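Putative sulfurtransferase DsrE (Allochromatium vinosum, PDB 2HY5) probably acts as a sulfur carrier or sulfurtransferase within the DsrEFH complex and may take part in the oxidation of intracellular sulfur. Local coordinates at the interface of chains A and C and the interface of chains A and B. Residues are numbered along the deposited sequence; one frame, centred on the assembly and turned at random. Chains: chain A/B, Putative sulfurtransferase dsrE; chain C, DsrH.

Contact 1: the interface of chains A and C. Residues chain A 26-27, 30, 32; chain C 86, 89-90.
A:Lys30, A:His32 and the small residues of the A-chain helix 16-29 meet helix 85-94 of chain C in a heteromeric DsrE–DsrH interface, which probably helps hold the two kinds of subunit together in the DsrEFH complex. C:Val89 is the apolar wedge. Its rotamer, with CG1 anti to the backbone N (chi1 171°), sends CG1 towards A:Lys30 and A:His32 and CG2 towards helix 16-29. CG1 lies 3.7 Å from the ring carbon CD2 of A:His32 and also touches the aliphatic stem of A:Lys30 at CD, while CG2 packs against the helix at A:Ala26 and A:Ala27, 3.9 Å from CB of A:Ala26. The small alanines let the valine come up close to the helix backbone.

A:Lys30 sits just past the end of that helix and slides by C:Val89 in the opposite direction. Its chain is extended up to CE and then turns at chi4 (-66°). CE rests against C:Ala86, 3.8 Å from its CB, and the ammonium group forms a salt bridge to C:Asp90, with NZ 3.0 Å from the carboxylate oxygen OD1. NZ comes to OD1 from the syn side, 24° out of the carboxylate plane; its bond to OD2 is weak. The lysine and aspartate side chains cross at about a right angle.

A:His32 makes a second link, through water. Water 1 lies in the ring plane at the edge of A:His32, 2.8 Å from the imidazole nitrogen NE2. The same water then reaches C:Asp90, standing 2.6 Å from the OD1 that also takes the ammonium NZ of A:Lys30.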
loop_
_atom_site.group_PDB
_atom_site.type_symbol
_atom_site.label_atom_id
_atom_site.label_comp_id
_atom_site.label_asym_id
_atom_site.label_seq_id
_atom_site.Cartn_x
_atom_site.Cartn_y
_atom_site.Cartn_z
ATOM N N ALA A 26 -7.634 22.548 8.382
ATOM C CA ALA A 26 -6.852 23.764 8.202
ATOM C C ALA A 26 -7.447 24.666 7.125
ATOM O O ALA A 26 -7.453 25.892 7.262
ATOM C CB ALA A 26 -5.408 23.408 7.852
ATOM N N ALA A 27 -7.949 24.057 6.056
ATOM C CA ALA A 27 -8.540 24.806 4.957
ATOM C C ALA A 27 -9.839 25.460 5.415
ATOM O O ALA A 27 -10.107 26.615 5.093
ATOM C CB ALA A 27 -8.808 23.878 3.790
ATOM N N LYS A 30 -9.482 28.487 7.511
ATOM C CA LYS A 30 -9.018 29.621 6.711
ATOM C C LYS A 30 -10.167 30.257 5.932
ATOM O O LYS A 30 -9.983 31.274 5.265
ATOM C CB LYS A 30 -7.942 29.174 5.722
ATOM C CG LYS A 30 -6.535 29.134 6.288
ATOM C CD LYS A 30 -5.576 28.570 5.252
ATOM C CE LYS A 30 -4.136 28.840 5.619
ATOM N NZ LYS A 30 -3.833 30.294 5.583
ATOM N N HIS A 32 -11.868 28.654 3.520
ATOM C CA HIS A 32 -12.019 28.039 2.209
ATOM C C HIS A 32 -13.184 27.074 2.254
ATOM O O HIS A 32 -13.520 26.531 3.308
ATOM C CB HIS A 32 -10.755 27.278 1.802
ATOM C CG HIS A 32 -9.583 28.161 1.516
ATOM N ND1 HIS A 32 -9.628 29.177 0.588
ATOM C CD2 HIS A 32 -8.326 28.167 2.021
ATOM C CE1 HIS A 32 -8.449 29.772 0.532
ATOM N NE2 HIS A 32 -7.642 29.176 1.392
ATOM N N ALA C 86 -1.513 24.608 7.651
ATOM C CA ALA C 86 -2.045 25.852 7.110
ATOM C C ALA C 86 -1.182 26.261 5.913
ATOM O O ALA C 86 -1.695 26.757 4.915
ATOM C CB ALA C 86 -2.034 26.946 8.180
ATOM N N VAL C 89 -2.079 24.192 2.905
ATOM C CA VAL C 89 -3.267 24.738 2.261
ATOM C C VAL C 89 -2.912 25.951 1.393
ATOM O O VAL C 89 -3.382 26.059 0.262
ATOM C CB VAL C 89 -4.323 25.157 3.303
ATOM C CG1 VAL C 89 -5.452 25.935 2.625
ATOM C CG2 VAL C 89 -4.881 23.923 3.985
ATOM N N ASP C 90 -2.096 26.865 1.914
ATOM C CA ASP C 90 -1.718 28.041 1.132
ATOM C C ASP C 90 -0.974 27.656 -0.143
ATOM O O ASP C 90 -1.117 28.317 -1.169
ATOM C CB ASP C 90 -0.855 29.000 1.958
ATOM C CG ASP C 90 -1.651 29.740 3.012
ATOM O OD1 ASP C 90 -2.860 29.969 2.798
ATOM O OD2 ASP C 90 -1.065 30.107 4.051
HETATM O O HOH W 1 -4.924 29.632 1.339
#

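Contact 2: the interface of chains A and B. Residues chain A 83, 88, 96, 98; chain B 49-52.
Loop residues B:Arg49 to B:Thr52, downstream of the 3-10 helix 41-47, lie against A:Gln83, A:Val88, A:Asn96 and A:Lys98 in the two-fold interface between two DsrE copies in the deposited assembly, probably part of the DsrEFH complex, and the contact recurs with the chains exchanged. Much of the polar grip is on the main chain of the loop. The amide N of B:Thr52 donates to the carbonyl O of A:Gln83, in helix 79-85, a short bond of 2.5 Å that is nearly straight at the hydrogen (172°).

A:Lys98 holds the other end of the segment. Its chain bends twice, at chi2 (-95°) and chi3 (70°), which carries the ammonium group across to the loop carbonyls. NZ donates to the carbonyl O of B:Arg49 at 3.0 Å, approaching in the carbonyl plane, and makes a weaker bond to O of B:Thr51. On the way the stem lies along B:Leu50, with CD 3.9 Å from its CA. The leucine also meets A:Val88, whose CG2 methyl is 3.9 Å from CB of B:Leu50 while the two side chains cross obliquely.

B:Thr52 hides more surface than its loop neighbours, lying between A:Gln83 and A:Asn96. Its methyl CG2 lies 4.0 Å from the amide carbon CG of A:Asn96, and its hydroxyl OG1 stands 3.4 Å from CB of the same asparagine.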
loop_
_atom_site.group_PDB
_atom_site.type_symbol
_atom_site.label_atom_id
_atom_site.label_comp_id
_atom_site.label_asym_id
_atom_site.label_seq_id
_atom_site.Cartn_x
_atom_site.Cartn_y
_atom_site.Cartn_z
ATOM N N GLN A 83 -19.745 -1.404 -2.497
ATOM C CA GLN A 83 -20.335 -2.723 -2.704
ATOM C C GLN A 83 -19.269 -3.804 -2.698
ATOM O O GLN A 83 -19.484 -4.906 -2.207
ATOM C CB GLN A 83 -21.097 -2.758 -4.029
ATOM C CG GLN A 83 -22.368 -1.936 -4.016
ATOM C CD GLN A 83 -23.045 -1.884 -5.368
ATOM O OE1 GLN A 83 -24.177 -1.412 -5.491
ATOM N NE2 GLN A 83 -22.352 -2.361 -6.394
ATOM N N VAL A 88 -22.500 -0.543 3.617
ATOM C CA VAL A 88 -23.915 -0.617 3.282
ATOM C C VAL A 88 -24.833 0.326 4.049
ATOM O O VAL A 88 -24.736 0.439 5.270
ATOM C CB VAL A 88 -24.423 -2.065 3.530
ATOM C CG1 VAL A 88 -25.882 -2.189 3.143
ATOM C CG2 VAL A 88 -23.561 -3.063 2.765
ATOM N N ASN A 96 -29.428 -5.294 -2.025
ATOM C CA ASN A 96 -28.430 -6.360 -2.038
ATOM C C ASN A 96 -28.737 -7.526 -1.099
ATOM O O ASN A 96 -27.921 -8.436 -0.944
ATOM C CB ASN A 96 -27.057 -5.771 -1.698
ATOM C CG ASN A 96 -26.659 -4.636 -2.635
ATOM O OD1 ASN A 96 -25.714 -3.888 -2.364
ATOM N ND2 ASN A 96 -27.375 -4.509 -3.745
ATOM N N LYS A 98 -29.027 -7.709 2.326
ATOM C CA LYS A 98 -28.197 -7.806 3.528
ATOM C C LYS A 98 -29.139 -7.638 4.717
ATOM O O LYS A 98 -30.165 -6.966 4.601
ATOM C CB LYS A 98 -27.151 -6.685 3.551
ATOM C CG LYS A 98 -26.521 -6.375 2.194
ATOM C CD LYS A 98 -25.193 -7.091 1.950
ATOM C CE LYS A 98 -25.353 -8.582 1.744
ATOM N NZ LYS A 98 -24.097 -9.193 1.203
ATOM N N ARG B 49 -19.513 -9.972 5.730
ATOM C CA ARG B 49 -20.535 -10.621 4.910
ATOM C C ARG B 49 -21.336 -9.592 4.117
ATOM O O ARG B 49 -22.267 -9.945 3.398
ATOM C CB ARG B 49 -21.499 -11.420 5.797
ATOM C CG ARG B 49 -22.399 -10.563 6.700
ATOM C CD ARG B 49 -23.418 -11.429 7.462
ATOM N NE ARG B 49 -24.412 -10.629 8.182
ATOM C CZ ARG B 49 -24.235 -10.127 9.401
ATOM N NH1 ARG B 49 -23.098 -10.342 10.053
ATOM N NH2 ARG B 49 -25.197 -9.406 9.973
ATOM N N LEU B 50 -20.954 -8.325 4.232
ATOM C CA LEU B 50 -21.675 -7.256 3.559
ATOM C C LEU B 50 -21.204 -6.867 2.159
ATOM O O LEU B 50 -21.667 -5.865 1.617
ATOM C CB LEU B 50 -21.702 -6.012 4.455
ATOM C CG LEU B 50 -22.345 -6.188 5.834
ATOM C CD1 LEU B 50 -22.291 -4.864 6.594
ATOM C CD2 LEU B 50 -23.796 -6.665 5.687
ATOM N N THR B 51 -20.305 -7.645 1.561
ATOM C CA THR B 51 -19.846 -7.303 0.214
ATOM C C THR B 51 -20.797 -7.788 -0.883
ATOM O O THR B 51 -21.443 -8.826 -0.758
ATOM C CB THR B 51 -18.426 -7.861 -0.090
ATOM O OG1 THR B 51 -18.479 -9.282 -0.266
ATOM C CG2 THR B 51 -17.467 -7.528 1.045
ATOM N N THR B 52 -20.882 -7.011 -1.958
ATOM C CA THR B 52 -21.715 -7.350 -3.108
ATOM C C THR B 52 -20.864 -7.010 -4.326
ATOM O O THR B 52 -21.155 -6.072 -5.068
ATOM C CB THR B 52 -23.018 -6.521 -3.137
ATOM O OG1 THR B 52 -23.783 -6.781 -1.951
ATOM C CG2 THR B 52 -23.858 -6.900 -4.353
#

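The centres of contact 1 and contact 2 are about 37 Å apart, and they share no residues or secondary-structure elements of chain A. These separate surfaces let one DsrE subunit meet DsrH in contact 1 and a second DsrE in contact 2 at once, in an assembly of two DsrE, two DsrH and two further protein chains. The centre of contact 2 is about 11 Å from A:Cys78, the likely persulfide-bearing cysteine, against about 25 Å for contact 1. The DsrE pairing could thus help shape the surroundings of that cysteine; the structure alone does not show whether contact 1 affects it.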